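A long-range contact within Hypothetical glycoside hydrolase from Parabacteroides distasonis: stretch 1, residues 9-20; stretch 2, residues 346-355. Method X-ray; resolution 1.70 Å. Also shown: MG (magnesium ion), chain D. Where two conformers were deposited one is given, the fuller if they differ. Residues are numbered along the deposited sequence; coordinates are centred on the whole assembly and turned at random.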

# COMPACT_ATOMS: atom_id res chain seq x y z
N GLU A 9 1.66 -20.19 -17.88
CA GLU A 9 2.74 -19.23 -17.71
C GLU A 9 2.45 -18.22 -16.58
O GLU A 9 3.38 -17.62 -16.05
CB GLU A 9 3.03 -18.47 -19.01
CG GLU A 9 1.92 -17.51 -19.47
CD GLU A 9 2.38 -16.49 -20.51
OE1 GLU A 9 3.49 -16.63 -21.07
OE2 GLU A 9 1.62 -15.53 -20.77
N THR A 10 1.16 -18.04 -16.25
CA THR A 10 0.76 -17.17 -15.13
C THR A 10 0.27 -17.93 -13.89
O THR A 10 -0.35 -17.33 -13.02
CB THR A 10 -0.35 -16.18 -15.53
OG1 THR A 10 -1.58 -16.89 -15.73
CG2 THR A 10 0.02 -15.39 -16.77
N ALA A 11 0.55 -19.24 -13.80
CA ALA A 11 0.20 -20.04 -12.62
C ALA A 11 0.76 -19.48 -11.31
O ALA A 11 0.19 -19.69 -10.25
CB ALA A 11 0.66 -21.48 -12.79
N TRP A 12 1.89 -18.76 -11.39
CA TRP A 12 2.54 -18.16 -10.22
C TRP A 12 1.76 -16.99 -9.61
O TRP A 12 2.05 -16.61 -8.47
CB TRP A 12 3.95 -17.61 -10.58
CG TRP A 12 3.94 -16.63 -11.73
CD1 TRP A 12 4.15 -16.92 -13.06
CD2 TRP A 12 3.72 -15.21 -11.67
NE1 TRP A 12 4.07 -15.78 -13.82
CE2 TRP A 12 3.82 -14.71 -12.99
CE3 TRP A 12 3.47 -14.31 -10.63
CZ2 TRP A 12 3.64 -13.36 -13.30
CZ3 TRP A 12 3.32 -12.95 -10.94
CH2 TRP A 12 3.41 -12.49 -12.26
N CYS A 13 0.85 -16.39 -10.36
CA CYS A 13 0.21 -15.16 -9.88
C CYS A 13 -0.95 -15.43 -8.94
O CYS A 13 -1.52 -16.51 -8.91
CB CYS A 13 -0.19 -14.26 -11.05
SG CYS A 13 -1.75 -14.64 -11.84
N LEU A 14 -1.28 -14.44 -8.12
CA LEU A 14 -2.41 -14.56 -7.21
C LEU A 14 -3.60 -13.92 -7.90
O LEU A 14 -3.88 -12.73 -7.77
CB LEU A 14 -2.10 -13.91 -5.86
CG LEU A 14 -3.19 -14.08 -4.79
CD1 LEU A 14 -3.39 -15.55 -4.44
CD2 LEU A 14 -2.82 -13.28 -3.56
N ASP A 15 -4.30 -14.73 -8.68
CA ASP A 15 -5.49 -14.30 -9.39
C ASP A 15 -6.70 -15.05 -8.83
O ASP A 15 -6.65 -15.55 -7.70
CB ASP A 15 -5.30 -14.44 -10.92
CG ASP A 15 -5.03 -15.86 -11.38
OD1 ASP A 15 -5.03 -16.82 -10.58
OD2 ASP A 15 -4.80 -16.00 -12.61
N GLY A 16 -7.79 -15.10 -9.57
CA GLY A 16 -9.02 -15.70 -9.07
C GLY A 16 -9.83 -14.75 -8.19
O GLY A 16 -10.76 -15.18 -7.51
N PHE A 17 -9.50 -13.46 -8.20
CA PHE A 17 -10.22 -12.51 -7.36
C PHE A 17 -11.60 -12.19 -7.91
O PHE A 17 -11.78 -12.05 -9.12
CB PHE A 17 -9.42 -11.22 -7.16
CG PHE A 17 -8.32 -11.35 -6.17
CD1 PHE A 17 -8.61 -11.45 -4.82
CD2 PHE A 17 -7.00 -11.43 -6.59
CE1 PHE A 17 -7.60 -11.59 -3.89
CE2 PHE A 17 -5.98 -11.57 -5.67
CZ PHE A 17 -6.27 -11.65 -4.31
N GLU A 18 -12.57 -12.11 -7.00
CA GLU A 18 -13.94 -11.74 -7.36
C GLU A 18 -14.46 -10.79 -6.30
O GLU A 18 -14.29 -11.02 -5.11
CB GLU A 18 -14.85 -12.96 -7.41
CG GLU A 18 -14.31 -14.10 -8.23
CD GLU A 18 -15.33 -15.20 -8.49
OE1 GLU A 18 -16.42 -15.18 -7.89
OE2 GLU A 18 -15.02 -16.07 -9.32
N ARG A 19 -15.10 -9.72 -6.74
CA ARG A 19 -15.84 -8.85 -5.84
C ARG A 19 -17.07 -9.60 -5.32
O ARG A 19 -17.87 -10.06 -6.12
CB ARG A 19 -16.33 -7.60 -6.58
CG ARG A 19 -15.22 -6.74 -7.16
CD ARG A 19 -15.77 -5.84 -8.26
NE ARG A 19 -14.78 -4.89 -8.78
CZ ARG A 19 -13.85 -5.19 -9.68
NH1 ARG A 19 -13.76 -6.42 -10.18
NH2 ARG A 19 -13.01 -4.26 -10.11
N PRO A 20 -17.23 -9.72 -4.00
CA PRO A 20 -18.46 -10.40 -3.54
C PRO A 20 -19.67 -9.61 -3.96
O PRO A 20 -19.67 -8.38 -3.84
CB PRO A 20 -18.31 -10.41 -2.01
CG PRO A 20 -16.83 -10.22 -1.77
CD PRO A 20 -16.39 -9.28 -2.87
N ALA A 346 -12.77 -1.02 -1.19
CA ALA A 346 -13.45 -2.23 -1.65
C ALA A 346 -12.60 -3.48 -1.37
O ALA A 346 -11.41 -3.38 -1.06
CB ALA A 346 -13.82 -2.14 -3.15
N VAL A 347 -13.28 -4.64 -1.41
CA VAL A 347 -12.67 -5.95 -1.21
C VAL A 347 -12.92 -6.87 -2.42
O VAL A 347 -13.97 -6.83 -3.06
CB VAL A 347 -13.16 -6.63 0.10
CG1 VAL A 347 -14.65 -7.03 0.03
CG2 VAL A 347 -12.27 -7.81 0.47
N ALA A 348 -11.92 -7.68 -2.75
CA ALA A 348 -12.09 -8.81 -3.66
C ALA A 348 -11.48 -10.04 -2.97
O ALA A 348 -10.55 -9.93 -2.16
CB ALA A 348 -11.42 -8.54 -5.04
N VAL A 349 -12.02 -11.21 -3.28
CA VAL A 349 -11.70 -12.44 -2.55
C VAL A 349 -11.28 -13.50 -3.54
O VAL A 349 -11.84 -13.58 -4.64
CB VAL A 349 -12.90 -12.90 -1.68
CG1 VAL A 349 -12.53 -14.12 -0.81
CG2 VAL A 349 -13.36 -11.75 -0.79
N SER A 350 -10.24 -14.25 -3.20
CA SER A 350 -9.79 -15.38 -4.03
C SER A 350 -9.56 -16.64 -3.20
O SER A 350 -9.15 -16.57 -2.04
CB SER A 350 -8.48 -15.03 -4.72
OG SER A 350 -8.00 -16.15 -5.47
N ASP A 351 -9.79 -17.78 -3.84
CA ASP A 351 -9.61 -19.09 -3.24
C ASP A 351 -8.28 -19.72 -3.67
O ASP A 351 -7.94 -20.81 -3.22
CB ASP A 351 -10.77 -20.00 -3.65
CG ASP A 351 -12.08 -19.63 -2.96
OD1 ASP A 351 -12.09 -19.48 -1.72
OD2 ASP A 351 -13.11 -19.51 -3.64
N LYS A 352 -7.52 -19.02 -4.52
CA LYS A 352 -6.30 -19.58 -5.11
C LYS A 352 -5.29 -19.92 -4.04
O LYS A 352 -5.05 -19.13 -3.14
CB LYS A 352 -5.66 -18.62 -6.11
CG LYS A 352 -4.49 -19.28 -6.89
CD LYS A 352 -4.09 -18.51 -8.11
CE LYS A 352 -3.03 -19.24 -9.00
NZ LYS A 352 -2.87 -18.53 -10.33
N GLN A 353 -4.68 -21.09 -4.14
CA GLN A 353 -3.69 -21.46 -3.16
C GLN A 353 -2.32 -21.37 -3.82
O GLN A 353 -2.06 -22.00 -4.83
CB GLN A 353 -4.00 -22.84 -2.54
CG GLN A 353 -5.44 -22.93 -1.84
CD GLN A 353 -5.70 -21.96 -0.65
OE1 GLN A 353 -4.92 -21.88 0.32
NE2 GLN A 353 -6.84 -21.26 -0.69
N LEU A 354 -1.47 -20.51 -3.27
CA LEU A 354 -0.11 -20.34 -3.79
C LEU A 354 0.75 -21.45 -3.22
O LEU A 354 0.37 -22.09 -2.22
CB LEU A 354 0.45 -18.98 -3.38
CG LEU A 354 -0.25 -17.73 -3.92
CD1 LEU A 354 0.35 -16.46 -3.33
CD2 LEU A 354 -0.17 -17.74 -5.43
N ASN A 355 1.90 -21.67 -3.85
CA ASN A 355 2.79 -22.75 -3.45
C ASN A 355 3.87 -22.27 -2.48
O ASN A 355 4.77 -21.50 -2.87
CB ASN A 355 3.43 -23.36 -4.69
CG ASN A 355 4.31 -24.53 -4.37
OD1 ASN A 355 4.28 -25.03 -3.24
ND2 ASN A 355 5.09 -24.99 -5.35
MG MG D . 4.71 -26.44 -1.80
O HOH W 1 -10.92 -17.69 -6.50

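Near its two ends the chain meets itself, residues 9-20 packing along 346-355 and burying 676 Å² in all. Lys352 is the residue most covered by the other stretch, 101 Å²; its side chain is the bump that enters the first stretch, with its CA-to-CB bond pointing toward that stretch and its four chi angles all t. Thus extended, it reaches into a polar hollow formed where the first stretch bends through a type I turn from Thr10 to Cys13. There Lys352 NZ donates to Cys13 O at 2.8 Å and, more weakly, to Ala11 O at 3.3 Å, while Lys352 NZ and Asp15 OD1, 2.8 Å apart, form a salt bridge. Asp15 sets out away from the second stretch, but its p rotamer brings the carboxylate back to the ammonium group, so charge and carbonyl oxygens together line the pocket.

Beside this polar hollow lies an apolar patch. The end of Leu14 leans over to Leu354, with Leu14 CD1 3.9 Å from Leu354 CG; Leu354 also touches the main chain, its CD2 3.9 Å from Cys13 O.

At Gly16 a missing side chain leaves room. A CB here would point toward the second stretch and sit 3.0 Å from Ser350 OG, a tight approach; the backbone angles would also jam it against the preceding carbonyl oxygen. In that space Ser350 OG lies close to the main chain: it donates to Asp15 O at 2.7 Å and accepts from Lys352 N at 3.1 Å. Ser350, the last residue of the strand, thus ties the first stretch to the start of its own loop. Water 1 fills a gap nearby, donating to Gly16 O at 2.7 Å and accepting from Asp351 N at 2.9 Å.

Ser350 is also a bump for the Phe17 ring: Ser350 CB lies 3.8 Å from the centroid of Phe17, 19° off the normal, a CH-pi contact over one face. The small side chain of Ala348 meets the base of the same residue, Phe17 CB to Ala348 CB being 4.0 Å.

A single antiparallel bridge joins Glu18 to Val349. Its paired bonds, Glu18 N to Val349 O and Val349 N to Glu18 O, are both 2.9 Å, and each acceptor also receives a CA-H contact: Phe17 CA to Val349 O at 3.3 Å and Ala348 CA to Glu18 O at 3.4 Å. The Glu18 side chain leads away from this seam.

Pro20 closes the contact by resting its ring against two valines, Val347 and Val349. Pro20 CD lies 4.1 Å from Val347 CG1 and Pro20 CG 3.9 Å from Val349 CG2, while Pro20 CD also rests 3.4 Å from Val347 O.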